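Local coordinates for Lmo2470 protein (Listeria monocytogenes EGD-e, PDB 5HL3), which interacts with the host protein afadin and facilitates crossing of the basement membrane, as a calcium-binding leucine-rich-repeat protein of the internalin family, at residues T49-E54 against N72-V77; S62-E67 against P90-I95; P96-L101 against Q120-M125; D126-S131 against P146-L151. All coordinates share one frame; numbering follows the deposited sequence.

Interaction 1. Residues T49-E54 against N72-V77. With CA (calcium ion), chain I.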
loop_
_atom_site.group_PDB
_atom_site.type_symbol
_atom_site.label_atom_id
_atom_site.label_comp_id
_atom_site.label_asym_id
_atom_site.label_seq_id
_atom_site.Cartn_x
_atom_site.Cartn_y
_atom_site.Cartn_z
ATOM N N THR A 49 -26.587 -9.860 13.592
ATOM C CA THR A 49 -25.167 -9.889 13.930
ATOM C C THR A 49 -24.322 -9.080 12.948
ATOM O O THR A 49 -23.126 -8.893 13.170
ATOM C CB THR A 49 -24.630 -11.319 14.028
ATOM O OG1 THR A 49 -24.863 -12.008 12.773
ATOM C CG2 THR A 49 -25.254 -12.054 15.166
ATOM N N GLY A 50 -24.945 -8.594 11.887
ATOM C CA GLY A 50 -24.275 -7.744 10.892
ATOM C C GLY A 50 -25.263 -6.825 10.246
ATOM O O GLY A 50 -26.473 -7.116 10.243
ATOM N N LEU A 51 -24.773 -5.676 9.783
ATOM C CA LEU A 51 -25.574 -4.722 9.056
ATOM C C LEU A 51 -24.896 -4.433 7.727
ATOM O O LEU A 51 -23.703 -4.075 7.688
ATOM C CB LEU A 51 -25.715 -3.407 9.808
ATOM C CG LEU A 51 -26.399 -3.483 11.170
ATOM C CD1 LEU A 51 -26.264 -2.168 11.877
ATOM C CD2 LEU A 51 -27.844 -3.912 11.033
ATOM N N GLY A 52 -25.652 -4.570 6.649
ATOM C CA GLY A 52 -25.190 -4.198 5.309
ATOM C C GLY A 52 -25.948 -2.986 4.805
ATOM O O GLY A 52 -27.143 -2.840 5.068
ATOM N N PHE A 53 -25.262 -2.127 4.048
ATOM C CA PHE A 53 -25.869 -0.945 3.446
ATOM C C PHE A 53 -25.519 -0.877 1.979
ATOM O O PHE A 53 -24.389 -1.167 1.587
ATOM C CB PHE A 53 -25.463 0.331 4.202
ATOM C CG PHE A 53 -25.932 0.313 5.623
ATOM C CD1 PHE A 53 -27.261 0.518 5.918
ATOM C CD2 PHE A 53 -25.086 -0.050 6.661
ATOM C CE1 PHE A 53 -27.747 0.400 7.224
ATOM C CE2 PHE A 53 -25.573 -0.174 7.966
ATOM C CZ PHE A 53 -26.904 0.047 8.234
ATOM N N GLU A 54 -26.496 -0.536 1.163
ATOM C CA GLU A 54 -26.287 -0.520 -0.297
ATOM C C GLU A 54 -27.088 0.524 -1.042
ATOM O O GLU A 54 -26.905 0.674 -2.242
ATOM C CB GLU A 54 -26.592 -1.899 -0.865
ATOM C CG GLU A 54 -28.059 -2.273 -0.708
ATOM C CD GLU A 54 -28.482 -3.568 -1.390
ATOM O OE1 GLU A 54 -27.593 -4.328 -1.833
ATOM O OE2 GLU A 54 -29.721 -3.782 -1.437
ATOM N N ASN A 72 -27.538 -4.938 19.938
ATOM C CA ASN A 72 -26.812 -5.615 20.989
ATOM C C ASN A 72 -25.823 -6.640 20.496
ATOM O O ASN A 72 -24.822 -6.884 21.178
ATOM C CB ASN A 72 -27.799 -6.305 21.936
ATOM C CG ASN A 72 -28.579 -5.327 22.790
ATOM O OD1 ASN A 72 -27.968 -4.496 23.490
ATOM N ND2 ASN A 72 -29.908 -5.411 22.753
ATOM N N ASN A 73 -26.071 -7.227 19.315
ATOM C CA ASN A 73 -25.261 -8.354 18.820
ATOM C C ASN A 73 -24.577 -8.115 17.485
ATOM O O ASN A 73 -23.929 -9.008 16.947
ATOM C CB ASN A 73 -26.133 -9.603 18.748
ATOM C CG ASN A 73 -26.622 -10.011 20.110
ATOM O OD1 ASN A 73 -25.826 -10.099 21.056
ATOM N ND2 ASN A 73 -27.905 -10.280 20.220
ATOM N N VAL A 74 -24.685 -6.899 16.958
ATOM C CA VAL A 74 -24.016 -6.585 15.682
ATOM C C VAL A 74 -22.510 -6.432 15.883
ATOM O O VAL A 74 -22.044 -5.660 16.731
ATOM C CB VAL A 74 -24.607 -5.309 15.060
ATOM C CG1 VAL A 74 -23.725 -4.746 13.952
ATOM C CG2 VAL A 74 -26.005 -5.608 14.500
ATOM N N THR A 75 -21.751 -7.198 15.105
ATOM C CA THR A 75 -20.285 -7.101 15.138
ATOM C C THR A 75 -19.664 -6.620 13.826
ATOM O O THR A 75 -18.479 -6.352 13.793
ATOM C CB THR A 75 -19.651 -8.458 15.486
ATOM O OG1 THR A 75 -20.002 -9.432 14.474
ATOM C CG2 THR A 75 -20.101 -8.946 16.862
ATOM N N ASP A 76 -20.453 -6.535 12.759
ATOM C CA ASP A 76 -19.949 -6.114 11.440
ATOM C C ASP A 76 -20.847 -5.089 10.804
ATOM O O ASP A 76 -22.088 -5.201 10.870
ATOM C CB ASP A 76 -19.875 -7.288 10.462
ATOM C CG ASP A 76 -19.375 -6.837 9.053
ATOM O OD1 ASP A 76 -18.187 -6.524 8.916
ATOM O OD2 ASP A 76 -20.184 -6.674 8.104
ATOM N N VAL A 77 -20.229 -4.093 10.179
ATOM C CA VAL A 77 -20.935 -3.104 9.362
ATOM C C VAL A 77 -20.233 -3.104 8.009
ATOM O O VAL A 77 -19.032 -2.898 7.944
ATOM C CB VAL A 77 -20.970 -1.692 9.970
ATOM C CG1 VAL A 77 -21.439 -0.658 8.945
ATOM C CG2 VAL A 77 -21.913 -1.668 11.170
HETATM CA CA CA I . -24.189 -10.773 22.484
HETATM O O HOH W 1 -23.014 -8.901 21.805
HETATM O O HOH W 2 -25.724 -9.564 23.803
HETATM O O HOH W 3 -23.970 -12.093 20.375
#

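Interaction 2. Residues S62-E67 against P90-I95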
loop_
_atom_site.group_PDB
_atom_site.type_symbol
_atom_site.label_atom_id
_atom_site.label_comp_id
_atom_site.label_asym_id
_atom_site.label_seq_id
_atom_site.Cartn_x
_atom_site.Cartn_y
_atom_site.Cartn_z
ATOM N N SER A 62 -28.698 10.724 7.532
ATOM C CA SER A 62 -29.585 9.574 7.683
ATOM C C SER A 62 -28.899 8.356 8.307
ATOM O O SER A 62 -29.551 7.603 9.036
ATOM C CB SER A 62 -30.355 9.270 6.395
ATOM O OG SER A 62 -29.550 9.232 5.245
HETATM N N MSE A 63 -27.599 8.146 8.078
HETATM C CA MSE A 63 -26.924 7.030 8.730
HETATM C C MSE A 63 -26.937 7.213 10.236
HETATM O O MSE A 63 -26.968 6.240 10.980
HETATM C CB MSE A 63 -25.488 6.895 8.183
HETATM C CG MSE A 63 -24.850 5.545 8.555
HETATM SE SE MSE A 63 -25.693 3.978 7.691
HETATM C CE MSE A 63 -24.545 3.900 6.105
ATOM N N GLN A 64 -26.898 8.458 10.709
ATOM C CA GLN A 64 -26.954 8.758 12.144
ATOM C C GLN A 64 -28.238 8.233 12.807
ATOM O O GLN A 64 -28.249 7.999 14.021
ATOM C CB GLN A 64 -26.890 10.272 12.326
ATOM C CG GLN A 64 -26.733 10.729 13.751
ATOM C CD GLN A 64 -25.294 10.775 14.172
ATOM O OE1 GLN A 64 -24.393 11.148 13.362
ATOM N NE2 GLN A 64 -25.051 10.494 15.440
ATOM N N LEU A 65 -29.307 8.043 12.030
ATOM C CA LEU A 65 -30.568 7.525 12.562
ATOM C C LEU A 65 -30.413 6.122 13.141
ATOM O O LEU A 65 -31.292 5.663 13.852
ATOM C CB LEU A 65 -31.672 7.525 11.502
ATOM C CG LEU A 65 -32.026 8.897 10.893
ATOM C CD1 LEU A 65 -32.850 8.691 9.629
ATOM C CD2 LEU A 65 -32.762 9.777 11.903
ATOM N N LEU A 66 -29.319 5.431 12.846
ATOM C CA LEU A 66 -29.064 4.143 13.485
ATOM C C LEU A 66 -28.978 4.239 15.002
ATOM O O LEU A 66 -29.200 3.232 15.703
ATOM C CB LEU A 66 -27.773 3.505 12.937
ATOM C CG LEU A 66 -27.797 2.979 11.521
ATOM C CD1 LEU A 66 -26.403 2.516 11.116
ATOM C CD2 LEU A 66 -28.786 1.840 11.329
ATOM N N GLU A 67 -28.743 5.436 15.535
ATOM C CA GLU A 67 -28.702 5.597 17.004
ATOM C C GLU A 67 -30.098 5.479 17.648
ATOM O O GLU A 67 -30.212 5.465 18.864
ATOM C CB GLU A 67 -28.047 6.907 17.395
ATOM C CG GLU A 67 -28.884 8.136 17.073
ATOM C CD GLU A 67 -28.107 9.430 17.096
ATOM O OE1 GLU A 67 -26.931 9.462 17.546
ATOM O OE2 GLU A 67 -28.658 10.454 16.656
ATOM N N PRO A 90 -20.962 7.123 11.204
ATOM C CA PRO A 90 -20.949 7.868 12.459
ATOM C C PRO A 90 -20.487 7.070 13.678
ATOM O O PRO A 90 -20.553 5.843 13.678
ATOM C CB PRO A 90 -22.399 8.305 12.605
ATOM C CG PRO A 90 -23.157 7.172 11.998
ATOM C CD PRO A 90 -22.333 6.796 10.781
ATOM N N ASP A 91 -20.018 7.794 14.688
ATOM C CA ASP A 91 -19.582 7.230 15.970
ATOM C C ASP A 91 -20.802 7.266 16.900
ATOM O O ASP A 91 -20.994 8.212 17.648
ATOM C CB ASP A 91 -18.420 8.100 16.500
ATOM C CG ASP A 91 -17.697 7.500 17.673
ATOM O OD1 ASP A 91 -17.930 6.329 18.039
ATOM O OD2 ASP A 91 -16.850 8.202 18.250
ATOM N N ILE A 92 -21.672 6.264 16.797
ATOM C CA ILE A 92 -22.919 6.214 17.569
ATOM C C ILE A 92 -22.772 5.231 18.718
ATOM O O ILE A 92 -21.833 4.413 18.720
ATOM C CB ILE A 92 -24.138 5.867 16.682
ATOM C CG1 ILE A 92 -23.950 4.509 15.974
ATOM C CG2 ILE A 92 -24.356 6.967 15.633
ATOM C CD1 ILE A 92 -25.180 3.995 15.286
ATOM N N THR A 93 -23.682 5.300 19.683
ATOM C CA THR A 93 -23.546 4.526 20.905
ATOM C C THR A 93 -24.295 3.195 20.907
ATOM O O THR A 93 -24.237 2.476 21.892
ATOM C CB THR A 93 -24.091 5.338 22.104
ATOM O OG1 THR A 93 -25.460 5.640 21.876
ATOM C CG2 THR A 93 -23.266 6.619 22.321
ATOM N N THR A 94 -24.972 2.864 19.811
ATOM C CA THR A 94 -25.861 1.701 19.787
ATOM C C THR A 94 -25.323 0.481 19.050
ATOM O O THR A 94 -26.078 -0.425 18.751
ATOM C CB THR A 94 -27.222 2.097 19.173
ATOM O OG1 THR A 94 -27.006 2.643 17.877
ATOM C CG2 THR A 94 -27.939 3.142 20.063
ATOM N N ILE A 95 -24.023 0.440 18.768
ATOM C CA ILE A 95 -23.382 -0.772 18.194
ATOM C C ILE A 95 -22.135 -1.033 19.056
ATOM O O ILE A 95 -20.986 -1.004 18.577
ATOM C CB ILE A 95 -23.007 -0.624 16.713
ATOM C CG1 ILE A 95 -24.125 0.084 15.924
ATOM C CG2 ILE A 95 -22.735 -2.016 16.128
ATOM C CD1 ILE A 95 -23.743 0.347 14.476
HETATM O O HOH W 4 -22.505 10.512 16.318
HETATM O O HOH W 5 -25.280 7.864 19.359
#

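Interaction 3. Residues P96-L101 against Q120-M125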
loop_
_atom_site.group_PDB
_atom_site.type_symbol
_atom_site.label_atom_id
_atom_site.label_comp_id
_atom_site.label_asym_id
_atom_site.label_seq_id
_atom_site.Cartn_x
_atom_site.Cartn_y
_atom_site.Cartn_z
ATOM N N PRO A 96 -22.341 -1.312 20.346
ATOM C CA PRO A 96 -21.221 -1.397 21.276
ATOM C C PRO A 96 -20.216 -2.499 20.991
ATOM O O PRO A 96 -19.031 -2.361 21.385
ATOM C CB PRO A 96 -21.909 -1.657 22.618
ATOM C CG PRO A 96 -23.246 -2.220 22.282
ATOM C CD PRO A 96 -23.632 -1.490 21.041
ATOM N N HIS A 97 -20.634 -3.543 20.283
ATOM C CA HIS A 97 -19.749 -4.686 20.025
ATOM C C HIS A 97 -19.233 -4.741 18.592
ATOM O O HIS A 97 -18.756 -5.772 18.147
ATOM C CB HIS A 97 -20.446 -5.970 20.482
ATOM C CG HIS A 97 -20.853 -5.891 21.916
ATOM N ND1 HIS A 97 -19.934 -5.813 22.935
ATOM C CD2 HIS A 97 -22.067 -5.753 22.503
ATOM C CE1 HIS A 97 -20.559 -5.683 24.087
ATOM N NE2 HIS A 97 -21.862 -5.650 23.858
ATOM N N LEU A 98 -19.281 -3.607 17.901
ATOM C CA LEU A 98 -18.740 -3.533 16.560
ATOM C C LEU A 98 -17.257 -3.938 16.519
ATOM O O LEU A 98 -16.442 -3.440 17.308
ATOM C CB LEU A 98 -18.896 -2.113 16.023
ATOM C CG LEU A 98 -18.557 -1.933 14.535
ATOM C CD1 LEU A 98 -19.327 -2.878 13.609
ATOM C CD2 LEU A 98 -18.784 -0.494 14.129
ATOM N N LYS A 99 -16.955 -4.868 15.622
ATOM C CA LYS A 99 -15.577 -5.392 15.431
ATOM C C LYS A 99 -15.008 -5.094 14.075
ATOM O O LYS A 99 -13.794 -4.931 13.940
ATOM C CB LYS A 99 -15.583 -6.904 15.649
ATOM C CG LYS A 99 -15.833 -7.250 17.091
ATOM C CD LYS A 99 -15.998 -8.703 17.370
ATOM C CE LYS A 99 -16.238 -8.883 18.873
ATOM N NZ LYS A 99 -17.218 -7.916 19.544
ATOM N N THR A 100 -15.845 -5.017 13.056
ATOM C CA THR A 100 -15.330 -4.772 11.715
ATOM C C THR A 100 -16.176 -3.732 11.006
ATOM O O THR A 100 -17.409 -3.779 11.024
ATOM C CB THR A 100 -15.269 -6.056 10.872
ATOM O OG1 THR A 100 -16.579 -6.621 10.776
ATOM C CG2 THR A 100 -14.314 -7.066 11.499
ATOM N N LEU A 101 -15.496 -2.802 10.367
ATOM C CA LEU A 101 -16.110 -1.717 9.584
ATOM C C LEU A 101 -15.518 -1.791 8.198
ATOM O O LEU A 101 -14.286 -1.709 8.049
ATOM C CB LEU A 101 -15.848 -0.376 10.245
ATOM C CG LEU A 101 -16.345 0.843 9.461
ATOM C CD1 LEU A 101 -17.859 0.821 9.248
ATOM C CD2 LEU A 101 -15.900 2.080 10.214
ATOM N N GLN A 120 -14.799 6.601 19.307
ATOM C CA GLN A 120 -14.775 6.340 20.727
ATOM C C GLN A 120 -15.767 5.290 21.199
ATOM O O GLN A 120 -15.594 4.745 22.302
ATOM C CB GLN A 120 -15.031 7.640 21.512
ATOM C CG GLN A 120 -14.000 8.738 21.222
ATOM C CD GLN A 120 -12.617 8.334 21.660
ATOM O OE1 GLN A 120 -12.420 7.947 22.827
ATOM N NE2 GLN A 120 -11.651 8.425 20.768
ATOM N N ASN A 121 -16.794 4.997 20.398
ATOM C CA ASN A 121 -17.867 4.110 20.850
ATOM C C ASN A 121 -17.762 2.676 20.330
ATOM O O ASN A 121 -18.672 1.878 20.548
ATOM C CB ASN A 121 -19.239 4.700 20.497
ATOM C CG ASN A 121 -19.507 5.989 21.223
ATOM O OD1 ASN A 121 -19.328 6.067 22.437
ATOM N ND2 ASN A 121 -19.963 6.985 20.496
ATOM N N TYR A 122 -16.644 2.339 19.693
ATOM C CA TYR A 122 -16.402 0.986 19.171
ATOM C C TYR A 122 -15.102 0.442 19.753
ATOM O O TYR A 122 -14.158 0.157 19.014
ATOM C CB TYR A 122 -16.345 0.989 17.629
ATOM C CG TYR A 122 -17.510 1.711 16.986
ATOM C CD1 TYR A 122 -18.839 1.402 17.329
ATOM C CD2 TYR A 122 -17.314 2.680 16.001
ATOM C CE1 TYR A 122 -19.900 2.065 16.761
ATOM C CE2 TYR A 122 -18.392 3.342 15.413
ATOM C CZ TYR A 122 -19.690 3.030 15.800
ATOM O OH TYR A 122 -20.793 3.669 15.248
ATOM N N PRO A 123 -15.044 0.280 21.072
ATOM C CA PRO A 123 -13.787 -0.167 21.704
ATOM C C PRO A 123 -13.319 -1.558 21.318
ATOM O O PRO A 123 -12.159 -1.885 21.553
ATOM C CB PRO A 123 -14.116 -0.118 23.196
ATOM C CG PRO A 123 -15.571 -0.306 23.261
ATOM C CD PRO A 123 -16.121 0.419 22.069
ATOM N N GLU A 124 -14.196 -2.382 20.746
ATOM C CA GLU A 124 -13.819 -3.711 20.307
ATOM C C GLU A 124 -13.437 -3.760 18.836
ATOM O O GLU A 124 -13.228 -4.837 18.288
ATOM C CB GLU A 124 -14.942 -4.718 20.616
ATOM C CG GLU A 124 -15.252 -4.754 22.119
ATOM C CD GLU A 124 -16.468 -5.559 22.516
ATOM O OE1 GLU A 124 -17.019 -6.282 21.708
ATOM O OE2 GLU A 124 -16.871 -5.466 23.681
HETATM N N MSE A 125 -13.287 -2.612 18.180
HETATM C CA MSE A 125 -12.913 -2.655 16.751
HETATM C C MSE A 125 -11.635 -3.429 16.521
HETATM O O MSE A 125 -10.631 -3.191 17.178
HETATM C CB MSE A 125 -12.739 -1.244 16.202
HETATM C CG MSE A 125 -12.694 -1.220 14.658
HETATM SE SE MSE A 125 -14.442 -1.417 13.822
HETATM C CE MSE A 125 -14.992 0.458 13.980
HETATM O O HOH W 6 -16.788 -2.063 19.661
#

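Interaction 4. Residues D126-S131 against P146-L151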
loop_
_atom_site.group_PDB
_atom_site.type_symbol
_atom_site.label_atom_id
_atom_site.label_comp_id
_atom_site.label_asym_id
_atom_site.label_seq_id
_atom_site.Cartn_x
_atom_site.Cartn_y
_atom_site.Cartn_z
ATOM N N ASP A 126 -11.696 -4.336 15.540
ATOM C CA ASP A 126 -10.556 -5.194 15.151
ATOM C C ASP A 126 -9.994 -4.826 13.773
ATOM O O ASP A 126 -8.772 -4.813 13.591
ATOM C CB ASP A 126 -11.029 -6.668 15.186
ATOM C CG ASP A 126 -9.968 -7.632 14.758
ATOM O OD1 ASP A 126 -9.830 -7.844 13.533
ATOM O OD2 ASP A 126 -9.296 -8.208 15.645
ATOM N N THR A 127 -10.874 -4.554 12.806
ATOM C CA THR A 127 -10.469 -4.312 11.425
ATOM C C THR A 127 -11.274 -3.193 10.811
ATOM O O THR A 127 -12.510 -3.191 10.909
ATOM C CB THR A 127 -10.640 -5.580 10.553
ATOM O OG1 THR A 127 -9.802 -6.642 11.065
ATOM C CG2 THR A 127 -10.279 -5.340 9.104
ATOM N N ILE A 128 -10.572 -2.275 10.142
ATOM C CA ILE A 128 -11.180 -1.183 9.372
ATOM C C ILE A 128 -10.642 -1.250 7.943
ATOM O O ILE A 128 -9.441 -1.334 7.745
ATOM C CB ILE A 128 -10.894 0.190 9.970
ATOM C CG1 ILE A 128 -11.512 0.310 11.390
ATOM C CG2 ILE A 128 -11.411 1.279 9.026
ATOM C CD1 ILE A 128 -11.155 1.603 12.076
ATOM N N THR A 129 -11.544 -1.232 6.965
ATOM C CA THR A 129 -11.198 -1.228 5.531
ATOM C C THR A 129 -11.898 -0.085 4.826
ATOM O O THR A 129 -13.129 0.000 4.863
ATOM C CB THR A 129 -11.627 -2.520 4.833
ATOM O OG1 THR A 129 -11.039 -3.648 5.484
ATOM C CG2 THR A 129 -11.214 -2.543 3.360
HETATM N N MSE A 130 -11.110 0.779 4.181
HETATM C CA MSE A 130 -11.679 1.934 3.448
HETATM C C MSE A 130 -11.002 2.115 2.108
HETATM O O MSE A 130 -11.233 3.118 1.422
HETATM C CB MSE A 130 -11.480 3.188 4.264
HETATM C CG MSE A 130 -12.252 3.150 5.596
HETATM SE SE MSE A 130 -11.835 4.663 6.765
HETATM C CE MSE A 130 -12.987 5.835 5.934
ATOM N N SER A 131 -10.209 1.139 1.702
ATOM C CA SER A 131 -9.431 1.211 0.456
ATOM C C SER A 131 -10.236 1.622 -0.772
ATOM O O SER A 131 -11.346 1.167 -1.012
ATOM C CB SER A 131 -8.799 -0.128 0.177
ATOM O OG SER A 131 -7.972 -0.518 1.266
ATOM N N PRO A 146 -8.393 0.239 21.289
ATOM C CA PRO A 146 -7.188 -0.417 21.788
ATOM C C PRO A 146 -6.935 -1.802 21.212
ATOM O O PRO A 146 -5.796 -2.302 21.303
ATOM C CB PRO A 146 -7.431 -0.489 23.287
ATOM C CG PRO A 146 -8.907 -0.518 23.450
ATOM C CD PRO A 146 -9.395 0.423 22.357
ATOM N N ALA A 147 -7.959 -2.427 20.636
ATOM C CA ALA A 147 -7.844 -3.783 20.137
ATOM C C ALA A 147 -7.669 -3.830 18.615
ATOM O O ALA A 147 -7.726 -4.900 18.014
ATOM C CB ALA A 147 -9.028 -4.594 20.592
ATOM N N LEU A 148 -7.432 -2.685 17.978
ATOM C CA LEU A 148 -7.303 -2.664 16.521
ATOM C C LEU A 148 -6.137 -3.543 16.042
ATOM O O LEU A 148 -5.030 -3.432 16.563
ATOM C CB LEU A 148 -7.118 -1.230 16.007
ATOM C CG LEU A 148 -7.352 -1.014 14.510
ATOM C CD1 LEU A 148 -8.826 -1.161 14.191
ATOM C CD2 LEU A 148 -6.868 0.365 14.103
ATOM N N LYS A 149 -6.400 -4.417 15.080
ATOM C CA LYS A 149 -5.405 -5.360 14.550
ATOM C C LYS A 149 -5.099 -5.230 13.067
ATOM O O LYS A 149 -3.984 -5.569 12.633
ATOM C CB LYS A 149 -5.826 -6.803 14.860
ATOM C CG LYS A 149 -5.623 -7.137 16.328
ATOM C CD LYS A 149 -5.986 -8.576 16.659
ATOM C CE LYS A 149 -5.789 -8.838 18.124
ATOM N NZ LYS A 149 -6.122 -10.229 18.521
ATOM N N GLN A 150 -6.057 -4.726 12.281
ATOM C CA GLN A 150 -5.856 -4.615 10.839
ATOM C C GLN A 150 -6.403 -3.316 10.327
ATOM O O GLN A 150 -7.545 -2.937 10.639
ATOM C CB GLN A 150 -6.500 -5.771 10.080
ATOM C CG GLN A 150 -6.151 -7.146 10.593
ATOM C CD GLN A 150 -6.745 -8.231 9.714
ATOM O OE1 GLN A 150 -7.961 -8.310 9.535
ATOM N NE2 GLN A 150 -5.894 -9.050 9.144
ATOM N N LEU A 151 -5.623 -2.652 9.474
ATOM C CA LEU A 151 -6.007 -1.373 8.913
ATOM C C LEU A 151 -5.703 -1.384 7.410
ATOM O O LEU A 151 -4.523 -1.427 7.020
ATOM C CB LEU A 151 -5.280 -0.261 9.660
ATOM C CG LEU A 151 -5.643 1.163 9.343
ATOM C CD1 LEU A 151 -7.133 1.427 9.499
ATOM C CD2 LEU A 151 -4.827 2.092 10.238
HETATM O O HOH W 7 -9.203 -7.174 18.181
#

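Interaction 1. Residues T49-E54 against N72-V77
T49 and L51 hydrogen-bond through their backbones to T75 and D76, and parallel pairing of two strands starts from there. T75 N donates to T49 O over 2.9 Å in a nearly straight bond (172°). L51 N donates to D76 O, also over 2.9 Å. At either end of these bonds CA-H...O contacts extend the pairing: T49 CA meets N73 O at 3.4 Å, and V77 CA meets L51 O.

Apolar contacts lie on the face that carries L51 and V77. The L51 side chain crosses that of V74 at about a right angle, its CG resting 4.0 Å from V74 CG2. V74 has CG1 anti to the backbone N (chi1 165°), which leaves both methyl groups facing the L51 branch point. The edge of the F53 ring, at CE2, comes 4.3 Å from V77 CG1. Helix 21-30 covers L51 and F53, while V74 and V77 pass on to I95 and L98.

Metal binding occupies the other end. N73 OD1 coordinates a calcium ion at 2.3 Å together with three waters, one of which also donates to N72 O. The amide is anchored on its second branch, where N73 ND2 bonds to D46 O. In the conformer modelled, D76 OD1 bonds to T100 OG1 on the next strand and OD2 to S78 OG.

Strand 50-53, helix 60-63 and strand 76-79 form a beta-alpha-beta unit. Strand 50-53 is one of the two outermost strands of a long parallel sheet, and its packing against helix 21-30 is consistent with the N-terminal cap of an internalin.

Interaction 2. Residues S62-E67 against P90-I95
P90 and I92 press against M63, Q64, L66 and E67, where helix 60-63 and the 3-10 segment 65-67 meet the loop between strands 76-79 and 100-103. The helix belongs to the beta-alpha-beta unit of strand 50-53, helix 60-63 and strand 76-79, probably at the N-terminal end of the solenoid. The side chain of M63, a selenomethionine, crosses the P90 ring at about a right angle and sets its CG 3.6 Å from P90 CD. Q64 instead runs antiparallel alongside P90 and I92. Its chain is bent at chi2 (86°), which brings the amide over the loop, with OE1 3.6 Å from P90 CB. The same amide is steadied within its own turn: Q64 NE2 donates to E67 OE1 over 3.0 Å, in the plane of the amide but from above the carboxylate plane. Two waters extend this polar network, one linking Q64 NE2 to D91 O, the other E67 OE1 to T93 N. On the buried side, I92 sets CD1 3.5 Å from L66 CB, while its CB and CG2 meet E67. L66 and M63 continue inward onto F53. Farther along the loop, T94 OG1 lies 3.1 Å from L66 O, and T94 CG2 sits 3.5 Å from E67 O.

Interaction 3. Residues P96-L101 against Q120-M125
E124 reaches H97 and K99 with its carboxylate, and its OE1 accepts from both. K99 NZ forms a salt bridge to OE1 at 2.7 Å, arriving nearly along the C-O axis. H97 ND1 donates to E124 OE1 over 3.2 Å: OE1 lies near the ring plane, while ND1 comes from the syn side, well out of the carboxylate plane. A second bond from ND1 to OE2 is weak. The imidazole and the carboxylate lie side by side, their planes 41° apart. The lysine's positive charge would be expected to favour the ionised form of E124.

K99 is itself steered by a bend at chi4 (44°), which turns NZ back to donate to H97 O at 3.0 Å. One ammonium group therefore ties the glutamate to the backbone of H97. A water donates to P96 O and L98 O and accepts from E124 N, stitching the P96-L98 backbone to the type I turn Y122-M125. Such contacts join successive turns of the leucine-rich-repeat coil, the loop before strand 127-129 stacking on the one that leads into strand 100-103.

Inward the chemistry becomes apolar. L98 lays CD2 over the centre of the Y122 ring, 3.6 Å from the ring centroid, a CH-pi contact almost on the ring normal. The selenomethionine M125 brings its CE to 3.9 Å from L98 CD2 and equally far from L101 CB, while its SE passes 3.6 Å from K99 O. The Y122 ring is anchored from beyond the contact: its OH bonds to P90 O and to I92 N.

Interaction 4. Residues D126-S131 against P146-L151
D126 O is gripped by two backbone amides of the next strand segment, K149 N at 2.8 Å and Q150 N at 3.0 Å. Pairing then continues in parallel register, I128 N donating to Q150 O over 3.1 Å, with T127 beside Q150 and I128 beside L151.

On the face that carries T127 and Q150, the threonine hydroxyl sits between two acceptors. T127 OG1 is 2.7 Å from D126 OD1 and, in the Q150 conformer modelled here, 2.9 Å from Q150 OE1. D126 has CG anti to the backbone N (chi1 178°), which sends its carboxylate across toward K149. There OD2 meets the aliphatic K149 CD at 3.5 Å, not the ammonium, and a water joins OD2 to A147 O.

The opposite face is apolar. I128 crosses L148 at about a right angle, with CG1 4.2 Å from L148 CD1, and I128 CB packs on L151 CD1 in the conformer modelled. M145 and M125 continue this hydrophobic layer.

T127 and Q150 thus put hydroxyl and amide on one face, with the D126 carboxylate near its edge; I128, L148 and L151 make the other side apolar, and the backbone bonds between them hold adjacent turns of the leucine-rich-repeat coil in register. D126 OD2 and K149 NZ, 4.7 Å apart, are not in contact, though their opposite charges may still attract.

Overall arrangement
Interactions 1, 3 and 4 follow one another along the chain and along a single parallel sheet. Interaction 1 pairs strand 50-53 with 76-79, and interaction 4 pairs 127-129 with 150-152. Interaction 3 joins strand 100-103 to a loop; the pairing of 76-79 with 100-103 arises where interactions 1 and 3 touch, and that of 100-103 with 127-129 where 3 meets 4. Interaction 2, its segments alternating with those of interaction 1, lies beside the sheet in helix and loops and touches both 1 and 3. Centres of touching contacts are about 10 to 12 Å apart, those of 2 and 4 about 19 Å. The regular spacing is that of a solenoid, as expected for leucine-rich repeats.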